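Local coordinates for protein 16S rRNA (guanine(1405)-N(7))-methyltransferase (Klebsiella pneumoniae, PDB 6PI9) that probably methylates N7 of guanine 1405 in 16S rRNA with S-adenosyl-L-methionine as methyl donor, and so confers resistance to aminoglycosides, at residues A100-W103 / M104-S108; V27-V30 / F31-L35; G145-R148 / L149-T153. All blocks are in the same frame, centred on the assembly; numbering follows the deposited sequence. Where two conformers were deposited one is given.

Interaction 1. Residues A100-W103 / M104-S108; sequences ADEW and MRRVS
W103 and V107, one helical turn apart, meet because the tryptophan sends CG anti to its backbone N (chi1 -163°), which lets the indole, while pointing outward, lean toward V107. V107 stands over one face of the indole: its CG2 lies 3.9 Å from the centroid of the W103 six-membered ring and almost on the ring normal, a CH-pi contact, while V107 CG1 reaches the rim at W103 CH2, 3.7 Å away. A beta-branched valine suits this place, since its two methyls can share the flat surface. M104 approaches the same ring differently. Its chain, folded back at chi2 and chi3, sets SD 5.4 Å from the six-membered centroid at the ring edge, a Met-aromatic contact. Strand 252-259 also packs on W103 and V107 through V254.

On the polar side, E102 is extended and its OE2 accepts from R106 NH1 at 3.2 Å in a salt bridge; carboxylate and guanidinium are nearly coplanar, and the N-H points at OE2 with an angle of 163°. Farther along, S108 N bonds to M104 O, and S108 OG approaches that oxygen from above the carbonyl plane at a doubtfully short 2.5 Å. The chemistry implies an amphipathic helix, with an aromatic-aliphatic side turned to the sheet and a charged side where the i to i+4 ion pair probably adds modest stability.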
loop_
_atom_site.group_PDB
_atom_site.type_symbol
_atom_site.label_atom_id
_atom_site.label_comp_id
_atom_site.label_asym_id
_atom_site.label_seq_id
_atom_site.Cartn_x
_atom_site.Cartn_y
_atom_site.Cartn_z
ATOM N N ALA A 100 -11.515 -10.031 14.058
ATOM C CA ALA A 100 -12.784 -10.365 13.423
ATOM C C ALA A 100 -13.875 -10.645 14.443
ATOM O O ALA A 100 -15.023 -10.235 14.254
ATOM C CB ALA A 100 -12.604 -11.568 12.496
ATOM N N ASP A 101 -13.549 -11.355 15.517
ATOM C CA ASP A 101 -14.560 -11.637 16.528
ATOM C C ASP A 101 -15.104 -10.340 17.115
ATOM O O ASP A 101 -16.310 -10.067 17.046
ATOM C CB ASP A 101 -13.985 -12.545 17.608
ATOM C CG ASP A 101 -13.746 -13.959 17.106
ATOM O OD1 ASP A 101 -14.485 -14.403 16.199
ATOM O OD2 ASP A 101 -12.830 -14.628 17.642
ATOM N N GLU A 102 -14.222 -9.493 17.633
ATOM C CA GLU A 102 -14.660 -8.180 18.078
ATOM C C GLU A 102 -15.457 -7.446 16.989
ATOM O O GLU A 102 -16.493 -6.834 17.275
ATOM C CB GLU A 102 -13.442 -7.375 18.514
ATOM C CG GLU A 102 -13.813 -6.057 19.055
ATOM C CD GLU A 102 -12.626 -5.187 19.438
ATOM O OE1 GLU A 102 -11.475 -5.674 19.374
ATOM O OE2 GLU A 102 -12.849 -4.009 19.811
ATOM N N TRP A 103 -15.001 -7.517 15.724
ATOM C CA TRP A 103 -15.669 -6.803 14.644
ATOM C C TRP A 103 -17.118 -7.288 14.470
ATOM O O TRP A 103 -18.057 -6.491 14.363
ATOM C CB TRP A 103 -14.855 -6.987 13.350
ATOM C CG TRP A 103 -15.146 -6.022 12.216
ATOM C CD1 TRP A 103 -14.414 -4.908 11.857
ATOM C CD2 TRP A 103 -16.232 -6.100 11.293
ATOM N NE1 TRP A 103 -14.997 -4.285 10.780
ATOM C CE2 TRP A 103 -16.108 -5.006 10.407
ATOM C CE3 TRP A 103 -17.310 -6.994 11.134
ATOM C CZ2 TRP A 103 -17.013 -4.773 9.391
ATOM C CZ3 TRP A 103 -18.213 -6.764 10.130
ATOM C CH2 TRP A 103 -18.061 -5.660 9.262
ATOM N N MET A 104 -17.330 -8.593 14.433
ATOM C CA MET A 104 -18.702 -9.057 14.263
ATOM C C MET A 104 -19.552 -8.772 15.502
ATOM O O MET A 104 -20.711 -8.355 15.376
ATOM C CB MET A 104 -18.708 -10.540 13.927
ATOM C CG MET A 104 -18.426 -10.824 12.474
ATOM S SD MET A 104 -19.836 -10.477 11.398
ATOM C CE MET A 104 -21.026 -11.700 11.968
ATOM N N ARG A 105 -18.992 -8.980 16.702
ATOM C CA ARG A 105 -19.714 -8.645 17.924
ATOM C C ARG A 105 -20.216 -7.210 17.902
ATOM O O ARG A 105 -21.323 -6.924 18.371
ATOM C CB ARG A 105 -18.813 -8.860 19.138
ATOM C CG ARG A 105 -19.540 -8.855 20.476
ATOM C CD ARG A 105 -18.553 -8.780 21.623
ATOM N NE ARG A 105 -17.418 -9.680 21.416
ATOM C CZ ARG A 105 -16.146 -9.287 21.393
ATOM N NH1 ARG A 105 -15.837 -8.010 21.582
ATOM N NH2 ARG A 105 -15.181 -10.175 21.193
ATOM N N ARG A 106 -19.393 -6.291 17.409
ATOM C CA ARG A 106 -19.769 -4.872 17.373
ATOM C C ARG A 106 -20.516 -4.342 16.142
ATOM O O ARG A 106 -21.161 -3.296 16.220
ATOM C CB ARG A 106 -18.534 -4.000 17.629
ATOM C CG ARG A 106 -17.815 -4.309 18.933
ATOM C CD ARG A 106 -17.615 -3.052 19.764
ATOM N NE ARG A 106 -16.203 -2.712 19.907
ATOM C CZ ARG A 106 -15.759 -1.532 20.328
ATOM N NH1 ARG A 106 -14.455 -1.309 20.428
ATOM N NH2 ARG A 106 -16.617 -0.574 20.651
ATOM N N VAL A 107 -20.437 -5.043 15.018
ATOM C CA VAL A 107 -21.103 -4.572 13.794
ATOM C C VAL A 107 -22.365 -5.373 13.460
ATOM O O VAL A 107 -23.330 -4.813 12.926
ATOM C CB VAL A 107 -20.130 -4.568 12.580
ATOM C CG1 VAL A 107 -20.862 -4.239 11.305
ATOM C CG2 VAL A 107 -19.015 -3.563 12.789
ATOM N N SER A 108 -22.369 -6.688 13.682
ATOM C CA SER A 108 -23.478 -7.486 13.157
ATOM C C SER A 108 -24.850 -7.107 13.714
ATOM O O SER A 108 -25.817 -7.121 12.929
ATOM C CB SER A 108 -23.239 -8.991 13.366
ATOM O OG SER A 108 -22.978 -9.298 14.701
#

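Interaction 2. Residues V27-V30 / F31-L35; sequences VRRV and FMELL
V30 and L34 form the close-packed side of this helical turn, while R29 and E33 make up its polar, hydrated side. The two aliphatic chains run side by side in the same direction, and V30 CG1 comes to 4.0 Å from L34 CD1. Leucine is long enough to lean back over the preceding turn, its CD1 also resting 3.6 Å from V30 O. Both residues are buried against helix 41-57, V30 on H51 and L52 and L34 on A48; F31 sets its ring against helix 4-14.

The R29-E33 link is looser, and M32 is the exposed residue, its CG 3.2 Å from R28 O. A bend at chi3 (52°) turns the R29 guanidinium toward E33, and NH1 donates to E33 OE2 at 3.3 Å, a long salt bridge. OE2 lies in the guanidinium plane, but the donor sits 40° out of the carboxylate plane. A water lies between the two, weakly bonded to R29 NH1 and 2.6 Å from E33 OE1. The stronger partner of R29 is D167 of the S-adenosyl-L-homocysteine site, salt-bridged to NH2. Arginine can serve both carboxylates through separate nitrogens. The chemistry is consistent with E33 as a secondary partner that may help D167 orient R29 and balance its charge beside the bound S-adenosyl-L-homocysteine, about 4 Å from the arginine side chain.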
loop_
_atom_site.group_PDB
_atom_site.type_symbol
_atom_site.label_atom_id
_atom_site.label_comp_id
_atom_site.label_asym_id
_atom_site.label_seq_id
_atom_site.Cartn_x
_atom_site.Cartn_y
_atom_site.Cartn_z
ATOM N N VAL A 27 -9.128 -0.510 -16.558
ATOM C CA VAL A 27 -7.777 -0.268 -17.073
ATOM C C VAL A 27 -7.831 0.838 -18.120
ATOM O O VAL A 27 -7.063 1.795 -18.087
ATOM C CB VAL A 27 -7.199 -1.565 -17.699
ATOM C CG1 VAL A 27 -5.782 -1.275 -18.313
ATOM C CG2 VAL A 27 -7.112 -2.672 -16.631
ATOM N N ARG A 28 -8.720 0.689 -19.098
ATOM C CA ARG A 28 -8.831 1.675 -20.168
ATOM C C ARG A 28 -9.194 3.074 -19.626
ATOM O O ARG A 28 -8.608 4.089 -20.039
ATOM C CB ARG A 28 -9.870 1.143 -21.165
ATOM C CG ARG A 28 -9.916 1.830 -22.458
ATOM C CD ARG A 28 -10.938 1.087 -23.415
ATOM N NE ARG A 28 -10.489 -0.226 -23.899
ATOM C CZ ARG A 28 -10.998 -1.389 -23.485
ATOM N NH1 ARG A 28 -11.980 -1.419 -22.560
ATOM N NH2 ARG A 28 -10.544 -2.529 -24.011
ATOM N N ARG A 29 -10.173 3.152 -18.714
ATOM C CA ARG A 29 -10.548 4.451 -18.136
ATOM C C ARG A 29 -9.358 5.131 -17.458
ATOM O O ARG A 29 -9.087 6.330 -17.684
ATOM C CB ARG A 29 -11.704 4.271 -17.121
ATOM C CG ARG A 29 -12.106 5.568 -16.441
ATOM C CD ARG A 29 -13.173 5.403 -15.314
ATOM N NE ARG A 29 -12.844 4.392 -14.298
ATOM C CZ ARG A 29 -11.977 4.569 -13.291
ATOM N NH1 ARG A 29 -11.357 5.743 -13.140
ATOM N NH2 ARG A 29 -11.765 3.586 -12.410
ATOM N N VAL A 30 -8.616 4.381 -16.639
ATOM C CA VAL A 30 -7.459 4.973 -15.946
ATOM C C VAL A 30 -6.439 5.453 -16.960
ATOM O O VAL A 30 -5.875 6.564 -16.864
ATOM C CB VAL A 30 -6.866 3.929 -14.978
ATOM C CG1 VAL A 30 -5.459 4.295 -14.485
ATOM C CG2 VAL A 30 -7.808 3.774 -13.776
ATOM N N PHE A 31 -6.177 4.628 -17.966
ATOM C CA PHE A 31 -5.159 5.050 -18.925
ATOM C C PHE A 31 -5.612 6.293 -19.694
ATOM O O PHE A 31 -4.804 7.202 -19.965
ATOM C CB PHE A 31 -4.841 3.869 -19.850
ATOM C CG PHE A 31 -3.837 4.200 -20.948
ATOM C CD1 PHE A 31 -2.459 4.209 -20.694
ATOM C CD2 PHE A 31 -4.286 4.550 -22.200
ATOM C CE1 PHE A 31 -1.558 4.520 -21.698
ATOM C CE2 PHE A 31 -3.394 4.883 -23.206
ATOM C CZ PHE A 31 -2.038 4.846 -22.965
ATOM N N MET A 32 -6.874 6.334 -20.123
ATOM C CA MET A 32 -7.319 7.497 -20.899
ATOM C C MET A 32 -7.371 8.781 -20.056
ATOM O O MET A 32 -7.204 9.889 -20.597
ATOM C CB MET A 32 -8.701 7.220 -21.513
ATOM C CG MET A 32 -8.699 6.123 -22.551
ATOM S SD MET A 32 -7.497 6.304 -23.877
ATOM C CE MET A 32 -8.135 7.756 -24.728
ATOM N N GLU A 33 -7.616 8.667 -18.748
ATOM C CA GLU A 33 -7.529 9.843 -17.889
ATOM C C GLU A 33 -6.097 10.369 -17.816
ATOM O O GLU A 33 -5.871 11.590 -17.738
ATOM C CB GLU A 33 -8.035 9.498 -16.485
ATOM C CG GLU A 33 -9.518 9.295 -16.426
ATOM C CD GLU A 33 -10.008 8.831 -15.051
ATOM O OE1 GLU A 33 -9.162 8.761 -14.130
ATOM O OE2 GLU A 33 -11.223 8.516 -14.910
ATOM N N LEU A 34 -5.109 9.479 -17.900
ATOM C CA LEU A 34 -3.710 9.903 -17.748
ATOM C C LEU A 34 -3.064 10.272 -19.066
ATOM O O LEU A 34 -2.124 11.110 -19.104
ATOM C CB LEU A 34 -2.898 8.786 -17.079
ATOM C CG LEU A 34 -3.364 8.546 -15.627
ATOM C CD1 LEU A 34 -2.835 7.211 -15.093
ATOM C CD2 LEU A 34 -2.907 9.695 -14.739
ATOM N N LEU A 35 -3.566 9.678 -20.144
ATOM C CA LEU A 35 -2.971 9.892 -21.457
ATOM C C LEU A 35 -2.812 11.346 -21.822
ATOM O O LEU A 35 -1.851 11.650 -22.522
ATOM C CB LEU A 35 -3.774 9.184 -22.559
ATOM C CG LEU A 35 -3.187 9.393 -23.968
ATOM C CD1 LEU A 35 -1.820 8.778 -24.110
ATOM C CD2 LEU A 35 -4.110 8.780 -24.943
HETATM O O HOH W 1 -9.296 7.819 -11.718
#

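Interaction 3. Residues G145-R148 / L149-T153; sequences GCVR and LVNET
L149, V150, N151 and E152 donate their backbone N-H groups to the carbonyls of G145, C146, V147 and R148 in turn, four regular alpha-helical bonds of 3.0 to 3.1 Å. Among the side chains, V147 and N151 lie alongside each other, and V147 CG1 touches N151 ND2 at 3.7 Å. The polar end of the asparagine has its own task: OD1 accepts from the backbone N of A163, tying the helix to strand 162-165. With CG anti to the carbonyl carbon (chi1 -68°), E152 sets CG over R148 O, 3.1 Å away, and the chain then runs on extended toward R69. R148 and E152 do not pair; their charged ends go to D21 and R69, respectively. L149 lays CG 3.5 Å from G145 O and packs on helix 63-75, a fitting place for a branched apolar chain. T153 OG1 returns to L149 O at 2.8 Å, and the threonine N reaches that oxygen from the opposite face, so a buried hydroxyl is satisfied within its own helix. Helix 144-157 is the crossover of the beta-alpha-beta unit between strands 137-141 and 162-165, typical of Rossmann-like methyltransferases, and its first turn brings C146 within about 5 Å of bound S-adenosyl-L-homocysteine.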
loop_
_atom_site.group_PDB
_atom_site.type_symbol
_atom_site.label_atom_id
_atom_site.label_comp_id
_atom_site.label_asym_id
_atom_site.label_seq_id
_atom_site.Cartn_x
_atom_site.Cartn_y
_atom_site.Cartn_z
ATOM N N GLY A 145 -10.549 -11.355 -10.032
ATOM C CA GLY A 145 -10.063 -12.503 -9.280
ATOM C C GLY A 145 -10.799 -12.639 -7.958
ATOM O O GLY A 145 -11.228 -13.732 -7.575
ATOM N N CYS A 146 -10.958 -11.522 -7.243
ATOM C CA CYS A 146 -11.781 -11.509 -6.036
ATOM C C CYS A 146 -13.198 -11.999 -6.330
ATOM O O CYS A 146 -13.732 -12.879 -5.637
ATOM C CB CYS A 146 -11.807 -10.110 -5.472
ATOM S SG CYS A 146 -10.212 -9.742 -4.685
ATOM N N VAL A 147 -13.819 -11.415 -7.353
ATOM C CA VAL A 147 -15.182 -11.787 -7.710
ATOM C C VAL A 147 -15.265 -13.285 -7.923
ATOM O O VAL A 147 -16.185 -13.955 -7.438
ATOM C CB VAL A 147 -15.626 -11.005 -8.963
ATOM C CG1 VAL A 147 -16.935 -11.577 -9.506
ATOM C CG2 VAL A 147 -15.790 -9.571 -8.626
ATOM N N ARG A 148 -14.311 -13.846 -8.666
ATOM C CA ARG A 148 -14.410 -15.264 -9.008
ATOM C C ARG A 148 -14.310 -16.141 -7.772
ATOM O O ARG A 148 -15.042 -17.128 -7.638
ATOM C CB ARG A 148 -13.305 -15.647 -9.987
ATOM C CG ARG A 148 -13.662 -15.382 -11.426
ATOM C CD ARG A 148 -12.433 -15.065 -12.258
ATOM N NE ARG A 148 -12.823 -14.427 -13.504
ATOM C CZ ARG A 148 -12.035 -13.623 -14.207
ATOM N NH1 ARG A 148 -10.810 -13.335 -13.749
ATOM N NH2 ARG A 148 -12.475 -13.095 -15.355
ATOM N N LEU A 149 -13.364 -15.818 -6.879
ATOM C CA LEU A 149 -13.165 -16.610 -5.667
ATOM C C LEU A 149 -14.394 -16.570 -4.777
ATOM O O LEU A 149 -14.792 -17.591 -4.196
ATOM C CB LEU A 149 -11.954 -16.091 -4.899
ATOM C CG LEU A 149 -10.589 -16.454 -5.484
ATOM C CD1 LEU A 149 -9.472 -15.839 -4.633
ATOM C CD2 LEU A 149 -10.445 -17.951 -5.599
ATOM N N VAL A 150 -15.002 -15.393 -4.660
ATOM C CA VAL A 150 -16.199 -15.253 -3.847
ATOM C C VAL A 150 -17.319 -16.137 -4.372
ATOM O O VAL A 150 -17.935 -16.883 -3.616
ATOM C CB VAL A 150 -16.617 -13.785 -3.791
ATOM C CG1 VAL A 150 -18.009 -13.683 -3.207
ATOM C CG2 VAL A 150 -15.587 -13.042 -2.937
ATOM N N ASN A 151 -17.603 -16.062 -5.676
ATOM C CA ASN A 151 -18.696 -16.855 -6.244
ATOM C C ASN A 151 -18.439 -18.351 -6.105
ATOM O O ASN A 151 -19.359 -19.127 -5.800
ATOM C CB ASN A 151 -18.899 -16.490 -7.723
ATOM C CG ASN A 151 -19.617 -15.181 -7.891
ATOM O OD1 ASN A 151 -20.521 -14.900 -7.119
ATOM N ND2 ASN A 151 -19.221 -14.366 -8.885
ATOM N N GLU A 152 -17.208 -18.785 -6.368
ATOM C CA GLU A 152 -16.881 -20.204 -6.253
ATOM C C GLU A 152 -17.038 -20.696 -4.819
ATOM O O GLU A 152 -17.613 -21.762 -4.568
ATOM C CB GLU A 152 -15.453 -20.437 -6.733
ATOM C CG GLU A 152 -15.283 -20.214 -8.218
ATOM C CD GLU A 152 -13.900 -20.599 -8.707
ATOM O OE1 GLU A 152 -13.371 -21.643 -8.228
ATOM O OE2 GLU A 152 -13.354 -19.867 -9.572
ATOM N N THR A 153 -16.508 -19.938 -3.860
ATOM C CA THR A 153 -16.592 -20.367 -2.470
ATOM C C THR A 153 -18.042 -20.409 -2.015
ATOM O O THR A 153 -18.472 -21.357 -1.349
ATOM C CB THR A 153 -15.768 -19.417 -1.592
ATOM O OG1 THR A 153 -14.415 -19.405 -2.068
ATOM C CG2 THR A 153 -15.821 -19.831 -0.102
#

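Overall arrangement
Along the chain interaction 2 comes first, then interaction 1, then interaction 3, each within a single helix: 24-34, 100-111 and 144-157. None touches another. Interactions 1 and 2 lie on opposite sides of the chain's centre, their own centres 38 Å apart; interaction 3 is 23 Å from interaction 1 and 26 Å from interaction 2, centre to centre. Helix 100-111 packs on the antiparallel strands 241-248 and 252-259, whereas helix 144-157 connects parallel strands at the other end of the same mixed sheet. Helix 24-34 belongs to the N-terminal helices. Interactions 2 and 3 come close to the bound S-adenosyl-L-homocysteine through the side chains of R29 and C146, while interaction 1 stands behind the ligand-binding R96.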